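Local coordinates for protein Exo beta-1,2-glucooligosaccharide sophorohydrolase (non-reducing end) (Parabacteroides distasonis ATCC 8503, PDB 5Z06) that hydrolyses linear beta-1,2-glucan and beta-1,2-glucooligosaccharides of four or more units from the non-reducing end, releasing sophorose, at residues Tyr634-His638 with Phe648-Leu654; Thr614-Ala618 with Asn667-Val671; Asn78-Pro84 with Val147-Lys153. The contacts are given in a common frame with arbitrary orientation. Residue numbers count along the deposited sequence, not the author numbering.

Interaction 1 of 3, residues Tyr634-His638 with Phe648-Leu654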
ATOM      1  N   TYR A 634       0.455   2.014 -16.871  1.00 25.84           N
ATOM      2  CA  TYR A 634      -0.220   1.620 -15.633  1.00 26.56           C
ATOM      3  C   TYR A 634      -1.683   2.057 -15.604  1.00 25.46           C
ATOM      4  O   TYR A 634      -2.571   1.287 -15.210  1.00 24.83           O
ATOM      5  CB  TYR A 634       0.511   2.202 -14.419  1.00 24.93           C
ATOM      6  CG  TYR A 634       1.894   1.680 -14.186  1.00 25.08           C
ATOM      7  CD1 TYR A 634       2.320   0.479 -14.727  1.00 25.02           C
ATOM      8  CD2 TYR A 634       2.772   2.377 -13.363  1.00 25.93           C
ATOM      9  CE1 TYR A 634       3.596   0.008 -14.503  1.00 26.55           C
ATOM     10  CE2 TYR A 634       4.029   1.898 -13.103  1.00 26.70           C
ATOM     11  CZ  TYR A 634       4.445   0.719 -13.694  1.00 26.29           C
ATOM     12  OH  TYR A 634       5.697   0.235 -13.466  1.00 26.51           O
ATOM     13  N   TYR A 635      -1.913   3.301 -16.015  1.00 23.84           N
ATOM     14  CA  TYR A 635      -3.245   3.837 -16.077  1.00 24.10           C
ATOM     15  C   TYR A 635      -4.046   3.260 -17.236  1.00 24.61           C
ATOM     16  O   TYR A 635      -5.087   2.648 -17.012  1.00 25.20           O
ATOM     17  CB  TYR A 635      -3.204   5.342 -16.168  1.00 23.62           C
ATOM     18  CG  TYR A 635      -4.560   5.951 -16.122  1.00 24.31           C
ATOM     19  CD1 TYR A 635      -5.364   5.828 -14.988  1.00 24.80           C
ATOM     20  CD2 TYR A 635      -5.074   6.633 -17.215  1.00 25.18           C
ATOM     21  CE1 TYR A 635      -6.639   6.378 -14.954  1.00 24.91           C
ATOM     22  CE2 TYR A 635      -6.348   7.167 -17.186  1.00 24.96           C
ATOM     23  CZ  TYR A 635      -7.125   7.041 -16.053  1.00 24.76           C
ATOM     24  OH  TYR A 635      -8.385   7.596 -16.041  1.00 23.63           O
ATOM     25  N   ARG A 636      -3.580   3.460 -18.467  1.00 25.20           N
ATOM     26  CA  ARG A 636      -4.423   3.151 -19.616  1.00 26.16           C
ATOM     27  C   ARG A 636      -4.552   1.684 -19.877  1.00 26.79           C
ATOM     28  O   ARG A 636      -5.605   1.275 -20.280  1.00 26.61           O
ATOM     29  CB  ARG A 636      -3.944   3.821 -20.885  1.00 27.07           C
ATOM     30  CG  ARG A 636      -4.248   5.298 -20.905  1.00 28.50           C
ATOM     31  CD  ARG A 636      -3.537   5.957 -22.059  1.00 27.43           C
ATOM     32  NE  ARG A 636      -3.904   7.364 -22.096  1.00 27.94           N
ATOM     33  CZ  ARG A 636      -3.085   8.374 -22.356  1.00 26.33           C
ATOM     34  NH1 ARG A 636      -1.816   8.166 -22.617  1.00 26.71           N
ATOM     35  NH2 ARG A 636      -3.543   9.609 -22.341  1.00 26.81           N
ATOM     36  N   ASN A 637      -3.488   0.912 -19.669  1.00 28.39           N
ATOM     37  CA  ASN A 637      -3.509  -0.527 -19.969  1.00 28.38           C
ATOM     38  C   ASN A 637      -3.848  -1.360 -18.761  1.00 28.33           C
ATOM     39  O   ASN A 637      -4.656  -2.278 -18.881  1.00 28.24           O
ATOM     40  CB  ASN A 637      -2.189  -0.992 -20.567  1.00 30.27           C
ATOM     41  CG  ASN A 637      -1.895  -0.311 -21.870  1.00 32.85           C
ATOM     42  OD1 ASN A 637      -2.798  -0.135 -22.700  1.00 35.76           O
ATOM     43  ND2 ASN A 637      -0.648   0.118 -22.054  1.00 31.56           N
ATOM     44  N   HIS A 638      -3.246  -1.044 -17.614  1.00 26.12           N
ATOM     45  CA  HIS A 638      -3.488  -1.794 -16.372  1.00 27.53           C
ATOM     46  C   HIS A 638      -4.473  -1.187 -15.403  1.00 27.16           C
ATOM     47  O   HIS A 638      -4.679  -1.732 -14.339  1.00 29.78           O
ATOM     48  CB  HIS A 638      -2.169  -2.056 -15.656  1.00 26.97           C
ATOM     49  CG  HIS A 638      -1.177  -2.734 -16.522  1.00 27.79           C
ATOM     50  ND1 HIS A 638      -1.528  -3.758 -17.374  1.00 30.29           N
ATOM     51  CD2 HIS A 638       0.139  -2.499 -16.727  1.00 29.08           C
ATOM     52  CE1 HIS A 638      -0.461  -4.143 -18.051  1.00 29.78           C
ATOM     53  NE2 HIS A 638       0.565  -3.400 -17.671  1.00 31.02           N
ATOM     54  N   PHE A 648      -2.363   4.503  -7.814  1.00 26.11           N
ATOM     55  CA  PHE A 648      -2.168   3.134  -8.246  1.00 26.75           C
ATOM     56  C   PHE A 648      -2.075   2.243  -7.045  1.00 25.54           C
ATOM     57  O   PHE A 648      -1.563   2.640  -6.004  1.00 25.81           O
ATOM     58  CB  PHE A 648      -0.933   2.967  -9.113  1.00 25.56           C
ATOM     59  CG  PHE A 648      -0.989   3.745 -10.375  1.00 26.64           C
ATOM     60  CD1 PHE A 648      -1.624   3.230 -11.487  1.00 27.27           C
ATOM     61  CD2 PHE A 648      -0.383   4.989 -10.470  1.00 26.99           C
ATOM     62  CE1 PHE A 648      -1.654   3.949 -12.664  1.00 26.48           C
ATOM     63  CE2 PHE A 648      -0.429   5.714 -11.647  1.00 26.08           C
ATOM     64  CZ  PHE A 648      -1.066   5.192 -12.738  1.00 25.95           C
ATOM     65  N   ARG A 649      -2.541   1.018  -7.213  1.00 25.20           N
ATOM     66  CA  ARG A 649      -2.377   0.030  -6.169  1.00 27.61           C
ATOM     67  C   ARG A 649      -0.908  -0.208  -5.910  1.00 26.48           C
ATOM     68  O   ARG A 649      -0.067   0.043  -6.753  1.00 26.97           O
ATOM     69  CB  ARG A 649      -3.104  -1.254  -6.526  1.00 29.16           C
ATOM     70  CG  ARG A 649      -4.586  -0.992  -6.629  1.00 29.55           C
ATOM     71  CD  ARG A 649      -5.401  -2.247  -6.788  1.00 30.66           C
ATOM     72  NE  ARG A 649      -6.762  -1.853  -7.099  1.00 31.91           N
ATOM     73  CZ  ARG A 649      -7.648  -1.446  -6.199  1.00 32.91           C
ATOM     74  NH1 ARG A 649      -7.336  -1.385  -4.898  1.00 32.38           N
ATOM     75  NH2 ARG A 649      -8.860  -1.104  -6.608  1.00 33.59           N
ATOM     76  N   ASP A 650      -0.600  -0.661  -4.717  1.00 26.90           N
ATOM     77  CA  ASP A 650       0.778  -0.688  -4.263  1.00 26.56           C
ATOM     78  C   ASP A 650       1.730  -1.465  -5.162  1.00 26.93           C
ATOM     79  O   ASP A 650       2.873  -1.059  -5.353  1.00 26.56           O
ATOM     80  CB  ASP A 650       0.852  -1.266  -2.877  1.00 27.06           C
ATOM     81  CG  ASP A 650       2.161  -0.986  -2.218  1.00 28.70           C
ATOM     82  OD1 ASP A 650       2.581   0.189  -2.249  1.00 28.65           O
ATOM     83  OD2 ASP A 650       2.758  -1.935  -1.655  1.00 31.42           O
ATOM     84  N   ALA A 651       1.241  -2.572  -5.706  1.00 25.63           N
ATOM     85  CA  ALA A 651       2.038  -3.449  -6.518  1.00 25.82           C
ATOM     86  C   ALA A 651       1.152  -4.387  -7.267  1.00 24.80           C
ATOM     87  O   ALA A 651       0.024  -4.638  -6.872  1.00 25.55           O
ATOM     88  CB  ALA A 651       3.007  -4.262  -5.653  1.00 25.00           C
ATOM     89  N   PHE A 652       1.718  -4.973  -8.303  1.00 23.50           N
ATOM     90  CA  PHE A 652       1.035  -5.989  -9.050  1.00 24.50           C
ATOM     91  C   PHE A 652       2.023  -6.984  -9.644  1.00 24.20           C
ATOM     92  O   PHE A 652       3.202  -6.670  -9.882  1.00 23.92           O
ATOM     93  CB  PHE A 652       0.179  -5.329 -10.140  1.00 24.11           C
ATOM     94  CG  PHE A 652       0.973  -4.664 -11.223  1.00 24.64           C
ATOM     95  CD1 PHE A 652       1.617  -3.459 -10.996  1.00 25.14           C
ATOM     96  CD2 PHE A 652       1.046  -5.226 -12.497  1.00 26.42           C
ATOM     97  CE1 PHE A 652       2.328  -2.841 -12.001  1.00 26.10           C
ATOM     98  CE2 PHE A 652       1.752  -4.609 -13.509  1.00 25.91           C
ATOM     99  CZ  PHE A 652       2.403  -3.417 -13.261  1.00 26.18           C
ATOM    100  N   ASN A 653       1.517  -8.175  -9.906  1.00 24.98           N
ATOM    101  CA  ASN A 653       2.311  -9.220 -10.502  1.00 25.04           C
ATOM    102  C   ASN A 653       1.451  -9.865 -11.551  1.00 26.77           C
ATOM    103  O   ASN A 653       0.546 -10.654 -11.224  1.00 27.68           O
ATOM    104  CB  ASN A 653       2.748 -10.211  -9.444  1.00 25.02           C
ATOM    105  CG  ASN A 653       3.756 -11.208  -9.970  1.00 24.24           C
ATOM    106  OD1 ASN A 653       3.632 -11.700 -11.083  1.00 23.44           O
ATOM    107  ND2 ASN A 653       4.771 -11.480  -9.179  1.00 22.72           N
ATOM    108  N   LEU A 654       1.693  -9.503 -12.813  1.00 25.88           N
ATOM    109  CA  LEU A 654       0.937 -10.113 -13.910  1.00 26.43           C
ATOM    110  C   LEU A 654       1.306 -11.582 -14.085  1.00 25.23           C
ATOM    111  O   LEU A 654       0.493 -12.361 -14.564  1.00 25.40           O
ATOM    112  CB  LEU A 654       1.122  -9.360 -15.219  1.00 27.25           C
ATOM    113  CG  LEU A 654       0.541  -7.943 -15.189  1.00 29.31           C
ATOM    114  CD1 LEU A 654       0.912  -7.221 -16.472  1.00 27.91           C
ATOM    115  CD2 LEU A 654      -0.969  -7.974 -14.989  1.00 30.17           C
TER
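Four aromatic residues, Tyr634, His638, Phe648 and Phe652, gather into one cluster between these segments. No hydrogen bond crosses the contact.

Ring pairs dominate. Tyr634 belongs to two of them. Its edge is turned to the face of Phe648, with ring centroids 5.8 Å apart and planes at 72°. Its own face receives the edge of Phe652 in an offset edge-to-face pair, with centroids 5.7 Å apart and planes at 79°. The ring of His638 lies obliquely to that of Phe652, at 45°.

Close carbon contacts add to the ring pairs. Tyr634 CB lies 3.3 Å from Phe648 CE1. Tyr635 CB is 4.0 Å from Phe648 CZ, and His638 CE1 is in van der Waals contact with Leu654 CD1 at 3.7 Å. Tyr635 then leads away. Its OH is hydrogen-bonded to His204 and Arg203, and its ring meets Trp643 edge-to-face.

Phe652 also pairs through its backbone with Met611 of strand 610-611. The cluster thus joins the last part of helix 624-636 and the turn after it to strand 647-648 and, through Phe652, to a small three-stranded antiparallel sheet. The chain between the segments makes the short helix 639-642, and its Leu642 touches Tyr634, Phe648 and Phe652. This is an aromatic cluster built on two edge-to-face pairs, within the glycoamylase-like region.

Interaction 2 of 3, residues Thr614-Ala618 with Asn667-Val671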
ATOM      1  N   THR A 614       5.126   2.736  -7.679  1.00 25.16           N
ATOM      2  CA  THR A 614       5.887   3.819  -7.086  1.00 26.08           C
ATOM      3  C   THR A 614       7.330   3.873  -7.610  1.00 25.64           C
ATOM      4  O   THR A 614       7.912   4.947  -7.667  1.00 23.74           O
ATOM      5  CB  THR A 614       5.841   3.784  -5.550  1.00 25.84           C
ATOM      6  OG1 THR A 614       6.326   5.019  -5.038  1.00 24.50           O
ATOM      7  CG2 THR A 614       6.691   2.634  -4.981  1.00 26.62           C
ATOM      8  N   GLY A 615       7.899   2.718  -7.962  1.00 25.96           N
ATOM      9  CA  GLY A 615       9.247   2.663  -8.550  1.00 25.18           C
ATOM     10  C   GLY A 615       9.462   3.606  -9.713  1.00 25.81           C
ATOM     11  O   GLY A 615      10.289   4.533  -9.641  1.00 25.64           O
ATOM     12  N   ALA A 616       8.687   3.407 -10.781  1.00 25.68           N
ATOM     13  CA  ALA A 616       8.802   4.256 -11.977  1.00 25.44           C
ATOM     14  C   ALA A 616       8.316   5.670 -11.704  1.00 25.41           C
ATOM     15  O   ALA A 616       8.929   6.668 -12.129  1.00 24.47           O
ATOM     16  CB  ALA A 616       8.008   3.672 -13.127  1.00 24.26           C
ATOM     17  N   LEU A 617       7.213   5.759 -10.987  1.00 25.72           N
ATOM     18  CA  LEU A 617       6.480   7.013 -10.944  1.00 26.41           C
ATOM     19  C   LEU A 617       7.194   8.046 -10.103  1.00 28.34           C
ATOM     20  O   LEU A 617       7.291   9.203 -10.494  1.00 32.87           O
ATOM     21  CB  LEU A 617       5.067   6.780 -10.452  1.00 25.51           C
ATOM     22  CG  LEU A 617       4.275   5.865 -11.391  1.00 25.39           C
ATOM     23  CD1 LEU A 617       2.987   5.468 -10.704  1.00 24.59           C
ATOM     24  CD2 LEU A 617       4.008   6.536 -12.725  1.00 25.92           C
ATOM     25  N   ALA A 618       7.739   7.630  -8.971  1.00 27.84           N
ATOM     26  CA  ALA A 618       8.497   8.550  -8.132  1.00 27.41           C
ATOM     27  C   ALA A 618       9.908   8.785  -8.678  1.00 26.59           C
ATOM     28  O   ALA A 618      10.673   9.559  -8.114  1.00 25.47           O
ATOM     29  CB  ALA A 618       8.542   8.049  -6.697  1.00 27.76           C
ATOM     30  N   ASN A 667       4.483   4.660  -0.290  1.00 22.38           N
ATOM     31  CA  ASN A 667       4.626   4.556  -1.742  1.00 23.24           C
ATOM     32  C   ASN A 667       3.829   5.572  -2.539  1.00 23.59           C
ATOM     33  O   ASN A 667       4.146   5.829  -3.702  1.00 23.39           O
ATOM     34  CB  ASN A 667       4.282   3.137  -2.189  1.00 22.74           C
ATOM     35  CG  ASN A 667       5.296   2.114  -1.686  1.00 22.60           C
ATOM     36  OD1 ASN A 667       6.383   2.485  -1.301  1.00 22.72           O
ATOM     37  ND2 ASN A 667       4.951   0.834  -1.707  1.00 21.17           N
ATOM     38  N   GLN A 668       2.816   6.164  -1.946  1.00 24.09           N
ATOM     39  CA  GLN A 668       1.951   7.043  -2.754  1.00 25.20           C
ATOM     40  C   GLN A 668       2.528   8.435  -2.797  1.00 24.86           C
ATOM     41  O   GLN A 668       2.566   9.050  -3.853  1.00 26.53           O
ATOM     42  CB  GLN A 668       0.509   7.067  -2.234  1.00 24.32           C
ATOM     43  CG  GLN A 668      -0.256   5.750  -2.214  1.00 24.67           C
ATOM     44  CD  GLN A 668      -0.176   4.975  -3.509  1.00 24.95           C
ATOM     45  OE1 GLN A 668       0.811   4.290  -3.740  1.00 23.96           O
ATOM     46  NE2 GLN A 668      -1.197   5.107  -4.377  1.00 25.09           N
ATOM     47  N   ALA A 669       2.966   8.951  -1.658  1.00 24.21           N
ATOM     48  CA  ALA A 669       3.412  10.352  -1.604  1.00 24.26           C
ATOM     49  C   ALA A 669       4.631  10.604  -2.493  1.00 25.64           C
ATOM     50  O   ALA A 669       4.700  11.650  -3.173  1.00 24.42           O
ATOM     51  CB  ALA A 669       3.700  10.791  -0.180  1.00 23.99           C
ATOM     52  N   PRO A 670       5.599   9.656  -2.518  1.00 25.60           N
ATOM     53  CA  PRO A 670       6.728   9.911  -3.399  1.00 25.80           C
ATOM     54  C   PRO A 670       6.324  10.170  -4.818  1.00 24.08           C
ATOM     55  O   PRO A 670       7.002  10.919  -5.512  1.00 24.30           O
ATOM     56  CB  PRO A 670       7.546   8.628  -3.291  1.00 26.15           C
ATOM     57  CG  PRO A 670       7.401   8.323  -1.845  1.00 26.67           C
ATOM     58  CD  PRO A 670       5.920   8.564  -1.589  1.00 26.05           C
ATOM     59  N   VAL A 671       5.214   9.586  -5.239  1.00 23.73           N
ATOM     60  CA  VAL A 671       4.764   9.782  -6.606  1.00 25.25           C
ATOM     61  C   VAL A 671       4.336  11.246  -6.784  1.00 24.26           C
ATOM     62  O   VAL A 671       4.812  11.941  -7.689  1.00 22.93           O
ATOM     63  CB  VAL A 671       3.625   8.821  -6.956  1.00 26.42           C
ATOM     64  CG1 VAL A 671       3.097   9.106  -8.373  1.00 26.99           C
ATOM     65  CG2 VAL A 671       4.117   7.379  -6.807  1.00 25.73           C
TER
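Thr614 adopts the t rotamer, with chi1 at -166°. This turns its hydroxyl to the backbone of 667-671, and Thr614 OG1 donates a hydrogen bond of 2.7 Å to Asn667 O. The acceptor sits at a kink. Pro670 has no N-H, and Val671 N makes just a weak bond to Gln668 O instead of bonding to the turn before. The threonine therefore binds a carbonyl where regular helical bonding fails.

The methyl of Thr614 is used too: its CG2 lies 3.6 Å from Asn667 CG. Asn667, in the m rotamer, directs its amide to Asp650.

Val671 is also t, at 176°. Both its methyls reach Leu617, with CG1 3.7 Å and CG2 3.8 Å from Leu617 CB. Its CG2 is also 3.7 Å from Thr614 OG1. Ala618 needs no rotamer. Its small CB fits 3.6 Å from Pro670 CB and 3.5 Å from Pro670 O. The backbones come close here, with Ala618 CA and Val671 CA 4.2 Å apart.

All six touching residues are buried. Behind the short helix 614-617, Leu617 packs on Leu631 and Tyr634 of helix 624-636. Behind 667-671, Val671 meets Val291 and Asn295 of helix 284-297, while Pro670 meets Phe328 of helix 323-338. The contact thus lies among three long helices.

Interaction 3 of 3, residues Asn78-Pro84 with Val147-Lys153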
ATOM      1  N   ASN A  78      -3.951  -5.483   9.252  1.00 32.81           N
ATOM      2  CA  ASN A  78      -5.272  -6.106   9.419  1.00 33.63           C
ATOM      3  C   ASN A  78      -5.077  -7.163  10.496  1.00 34.51           C
ATOM      4  O   ASN A  78      -4.718  -8.322  10.224  1.00 35.96           O
ATOM      5  CB  ASN A  78      -5.822  -6.734   8.124  1.00 34.48           C
ATOM      6  CG  ASN A  78      -6.268  -5.707   7.098  1.00 32.92           C
ATOM      7  OD1 ASN A  78      -7.293  -5.892   6.447  1.00 33.53           O
ATOM      8  ND2 ASN A  78      -5.481  -4.653   6.911  1.00 31.88           N
ATOM      9  N   ASP A  79      -5.251  -6.710  11.727  1.00 34.50           N
ATOM     10  CA  ASP A  79      -4.948  -7.486  12.933  1.00 34.90           C
ATOM     11  C   ASP A  79      -6.107  -7.555  13.896  1.00 33.43           C
ATOM     12  O   ASP A  79      -6.150  -8.461  14.706  1.00 34.17           O
ATOM     13  CB  ASP A  79      -3.741  -6.858  13.655  1.00 33.34           C
ATOM     14  CG  ASP A  79      -2.541  -6.687  12.732  1.00 34.72           C
ATOM     15  OD1 ASP A  79      -2.226  -7.654  12.000  1.00 33.88           O
ATOM     16  OD2 ASP A  79      -1.926  -5.587  12.711  1.00 33.63           O
ATOM     17  N   PHE A  80      -7.022  -6.592  13.816  1.00 33.57           N
ATOM     18  CA  PHE A  80      -8.152  -6.500  14.695  1.00 36.51           C
ATOM     19  C   PHE A  80      -9.394  -6.829  13.907  1.00 36.03           C
ATOM     20  O   PHE A  80      -9.668  -6.217  12.889  1.00 37.12           O
ATOM     21  CB  PHE A  80      -8.238  -5.096  15.281  1.00 39.47           C
ATOM     22  CG  PHE A  80      -7.029  -4.721  16.077  1.00 41.93           C
ATOM     23  CD1 PHE A  80      -6.764  -5.352  17.291  1.00 45.07           C
ATOM     24  CD2 PHE A  80      -6.123  -3.775  15.602  1.00 42.96           C
ATOM     25  CE1 PHE A  80      -5.635  -5.030  18.032  1.00 46.81           C
ATOM     26  CE2 PHE A  80      -4.998  -3.445  16.341  1.00 41.97           C
ATOM     27  CZ  PHE A  80      -4.753  -4.073  17.555  1.00 45.66           C
ATOM     28  N   PHE A  81     -10.129  -7.812  14.405  1.00 36.04           N
ATOM     29  CA  PHE A  81     -11.281  -8.377  13.745  1.00 36.66           C
ATOM     30  C   PHE A  81     -12.395  -8.536  14.760  1.00 36.37           C
ATOM     31  O   PHE A  81     -12.169  -8.637  15.969  1.00 38.28           O
ATOM     32  CB  PHE A  81     -10.955  -9.750  13.134  1.00 36.33           C
ATOM     33  CG  PHE A  81      -9.838  -9.723  12.132  1.00 37.47           C
ATOM     34  CD1 PHE A  81     -10.088  -9.468  10.784  1.00 37.86           C
ATOM     35  CD2 PHE A  81      -8.523  -9.937  12.534  1.00 38.71           C
ATOM     36  CE1 PHE A  81      -9.048  -9.437   9.859  1.00 36.91           C
ATOM     37  CE2 PHE A  81      -7.480  -9.905  11.608  1.00 38.39           C
ATOM     38  CZ  PHE A  81      -7.744  -9.658  10.275  1.00 36.42           C
ATOM     39  N   ARG A  82     -13.604  -8.578  14.242  1.00 38.72           N
ATOM     40  CA  ARG A  82     -14.764  -8.930  15.031  1.00 37.43           C
ATOM     41  C   ARG A  82     -14.583 -10.362  15.445  1.00 37.75           C
ATOM     42  O   ARG A  82     -14.027 -11.166  14.686  1.00 39.11           O
ATOM     43  CB  ARG A  82     -16.023  -8.820  14.197  1.00 35.56           C
ATOM     44  CG  ARG A  82     -16.353  -7.427  13.762  1.00 34.95           C
ATOM     45  CD  ARG A  82     -17.703  -7.440  13.119  1.00 33.98           C
ATOM     46  NE  ARG A  82     -17.886  -6.341  12.178  1.00 36.08           N
ATOM     47  CZ  ARG A  82     -18.207  -5.074  12.480  1.00 35.01           C
ATOM     48  NH1 ARG A  82     -18.379  -4.655  13.735  1.00 34.87           N
ATOM     49  NH2 ARG A  82     -18.363  -4.211  11.493  1.00 32.78           N
ATOM     50  N   GLU A  83     -15.033 -10.694  16.648  1.00 40.89           N
ATOM     51  CA  GLU A  83     -14.961 -12.080  17.103  1.00 42.25           C
ATOM     52  C   GLU A  83     -16.036 -12.813  16.322  1.00 40.10           C
ATOM     53  O   GLU A  83     -17.190 -12.407  16.355  1.00 36.40           O
ATOM     54  CB  GLU A  83     -15.153 -12.182  18.605  1.00 45.25           C
ATOM     55  CG  GLU A  83     -14.022 -11.499  19.361  1.00 47.92           C
ATOM     56  CD  GLU A  83     -14.075 -11.749  20.854  1.00 52.08           C
ATOM     57  OE1 GLU A  83     -15.075 -12.335  21.330  1.00 56.58           O
ATOM     58  OE2 GLU A  83     -13.111 -11.366  21.549  1.00 54.94           O
ATOM     59  N   PRO A  84     -15.636 -13.817  15.520  1.00 39.83           N
ATOM     60  CA  PRO A  84     -16.605 -14.422  14.663  1.00 41.07           C
ATOM     61  C   PRO A  84     -17.194 -15.665  15.307  1.00 41.29           C
ATOM     62  O   PRO A  84     -16.527 -16.321  16.098  1.00 36.95           O
ATOM     63  CB  PRO A  84     -15.772 -14.809  13.449  1.00 41.04           C
ATOM     64  CG  PRO A  84     -14.449 -15.206  14.015  1.00 42.13           C
ATOM     65  CD  PRO A  84     -14.294 -14.401  15.292  1.00 43.84           C
ATOM     66  N   VAL A 147     -13.046 -17.931  18.716  1.00 46.76           N
ATOM     67  CA  VAL A 147     -12.141 -17.323  17.745  1.00 43.93           C
ATOM     68  C   VAL A 147     -12.037 -15.849  18.098  1.00 41.13           C
ATOM     69  O   VAL A 147     -13.043 -15.196  18.314  1.00 39.03           O
ATOM     70  CB  VAL A 147     -12.650 -17.516  16.299  1.00 43.22           C
ATOM     71  CG1 VAL A 147     -11.772 -16.773  15.297  1.00 43.60           C
ATOM     72  CG2 VAL A 147     -12.674 -18.994  15.954  1.00 42.31           C
ATOM     73  N   ASN A 148     -10.816 -15.336  18.153  1.00 40.16           N
ATOM     74  CA  ASN A 148     -10.591 -13.921  18.440  1.00 40.17           C
ATOM     75  C   ASN A 148      -9.263 -13.505  17.817  1.00 39.77           C
ATOM     76  O   ASN A 148      -8.603 -14.326  17.171  1.00 38.48           O
ATOM     77  CB  ASN A 148     -10.575 -13.704  19.951  1.00 39.40           C
ATOM     78  CG  ASN A 148      -9.666 -14.674  20.655  1.00 38.35           C
ATOM     79  OD1 ASN A 148      -8.456 -14.713  20.422  1.00 42.82           O
ATOM     80  ND2 ASN A 148     -10.247 -15.485  21.503  1.00 40.47           N
ATOM     81  N   ASP A 149      -8.862 -12.252  18.045  1.00 40.43           N
ATOM     82  CA  ASP A 149      -7.652 -11.675  17.427  1.00 40.94           C
ATOM     83  C   ASP A 149      -6.374 -12.474  17.652  1.00 41.58           C
ATOM     84  O   ASP A 149      -5.526 -12.541  16.760  1.00 42.13           O
ATOM     85  CB  ASP A 149      -7.458 -10.229  17.887  1.00 41.53           C
ATOM     86  CG  ASP A 149      -8.518  -9.314  17.353  1.00 40.49           C
ATOM     87  OD1 ASP A 149      -9.260  -9.739  16.457  1.00 41.55           O
ATOM     88  OD2 ASP A 149      -8.626  -8.168  17.818  1.00 43.49           O
ATOM     89  N   THR A 150      -6.277 -13.132  18.803  1.00 40.99           N
ATOM     90  CA  THR A 150      -5.097 -13.927  19.138  1.00 39.79           C
ATOM     91  C   THR A 150      -4.979 -15.217  18.323  1.00 37.94           C
ATOM     92  O   THR A 150      -3.895 -15.759  18.219  1.00 37.15           O
ATOM     93  CB  THR A 150      -5.091 -14.337  20.630  1.00 42.33           C
ATOM     94  OG1 THR A 150      -6.116 -15.315  20.867  1.00 42.17           O
ATOM     95  CG2 THR A 150      -5.287 -13.120  21.562  1.00 41.62           C
ATOM     96  N   ASN A 151      -6.083 -15.730  17.780  1.00 38.78           N
ATOM     97  CA  ASN A 151      -6.047 -17.011  17.035  1.00 39.94           C
ATOM     98  C   ASN A 151      -6.712 -17.032  15.646  1.00 36.31           C
ATOM     99  O   ASN A 151      -6.580 -18.029  14.939  1.00 32.99           O
ATOM    100  CB  ASN A 151      -6.623 -18.151  17.909  1.00 40.28           C
ATOM    101  CG  ASN A 151      -8.070 -17.927  18.293  1.00 41.78           C
ATOM    102  OD1 ASN A 151      -8.815 -17.244  17.596  1.00 41.29           O
ATOM    103  ND2 ASN A 151      -8.477 -18.505  19.412  1.00 43.80           N
ATOM    104  N   ILE A 152      -7.416 -15.962  15.269  1.00 33.47           N
ATOM    105  CA  ILE A 152      -8.201 -15.939  14.026  1.00 33.11           C
ATOM    106  C   ILE A 152      -7.343 -16.162  12.770  1.00 33.60           C
ATOM    107  O   ILE A 152      -7.768 -16.831  11.828  1.00 34.37           O
ATOM    108  CB  ILE A 152      -9.034 -14.636  13.911  1.00 33.27           C
ATOM    109  CG1 ILE A 152     -10.089 -14.764  12.818  1.00 33.08           C
ATOM    110  CG2 ILE A 152      -8.130 -13.415  13.709  1.00 34.57           C
ATOM    111  CD1 ILE A 152     -11.128 -13.662  12.858  1.00 33.33           C
ATOM    112  N   LYS A 153      -6.120 -15.654  12.792  1.00 31.87           N
ATOM    113  CA  LYS A 153      -5.191 -15.822  11.687  1.00 33.35           C
ATOM    114  C   LYS A 153      -4.701 -17.234  11.477  1.00 35.64           C
ATOM    115  O   LYS A 153      -4.092 -17.515  10.442  1.00 34.45           O
ATOM    116  CB  LYS A 153      -3.991 -14.895  11.857  1.00 33.01           C
ATOM    117  CG  LYS A 153      -4.419 -13.462  11.705  1.00 33.06           C
ATOM    118  CD  LYS A 153      -3.243 -12.535  11.581  1.00 34.30           C
ATOM    119  CE  LYS A 153      -3.775 -11.124  11.487  1.00 33.74           C
ATOM    120  NZ  LYS A 153      -2.622 -10.217  11.447  1.00 35.55           N
TER
HETATM  121  O   HOH W   1      -5.017 -10.810  14.882  1.00 36.08           O
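The salt bridge from Lys153 NZ to Asp79 OD1, 2.7 Å long, is the main charged link. The same NZ makes a weak hydrogen bond of 3.1 Å to Asn78 O. The lysine chain is extended beyond its first torsion, so its amine spans to the other loop. Asp79 has a second partner through OD2, Arg317.

Asp149 provides the next link. Its OD1 accepts a hydrogen bond of 2.9 Å from Phe81 N. A water adds a bridge, donating to Asp79 O and Asp149 O at 2.6 Å each.

Segment 147-153 is held in shape by its own bonds. Asn148 N donates to Asn151 OD1 at 2.8 Å. Asn148 OD1 takes a very short bond of 2.5 Å from Thr150 OG1 and a weak one of 3.1 Å from Thr150 N, the latter closing an Asx turn.

Packing lies beside these polar links. Phe81 CD2 is 3.7 Å from Ile152 CG2. Pro84 CG touches Val147 CG1 at 3.4 Å and Ile152 CD1 at 3.8 Å. Leu179 of strand 169-180 adjoins both Pro84 and Ile152.

Each loop runs between the seven-stranded and the five-stranded antiparallel sheets, joining strand 65-71 to 86-93 and strand 132-138 to 155-161. Paired inter-sheet crossings of this kind are consistent with one end of a beta-sandwich domain.

How the interactions relate
Interactions 1 and 2 are neighbours, with centres 13 Å apart. Interaction 1 is nested inside the chain loop that interaction 2 closes. Asp650 OD1 lies 2.5 Å from Asn667 ND2, and Phe648 O lies 3.0 Å from Gln668 NE2, both probable hydrogen bonds. Leu617 CD1 packs 3.4 Å from Phe648 CD2, so the two form one continuous core in the glycoamylase-like region. Interaction 3 is separate. Its centre is 30 Å from that of interaction 1 and 33 Å from that of interaction 2. It lies in loops that connect the N-terminal sheets. The same N-terminal part holds the calcium site of Glu12, Asn13, Thr49, Asn52 and Asp175.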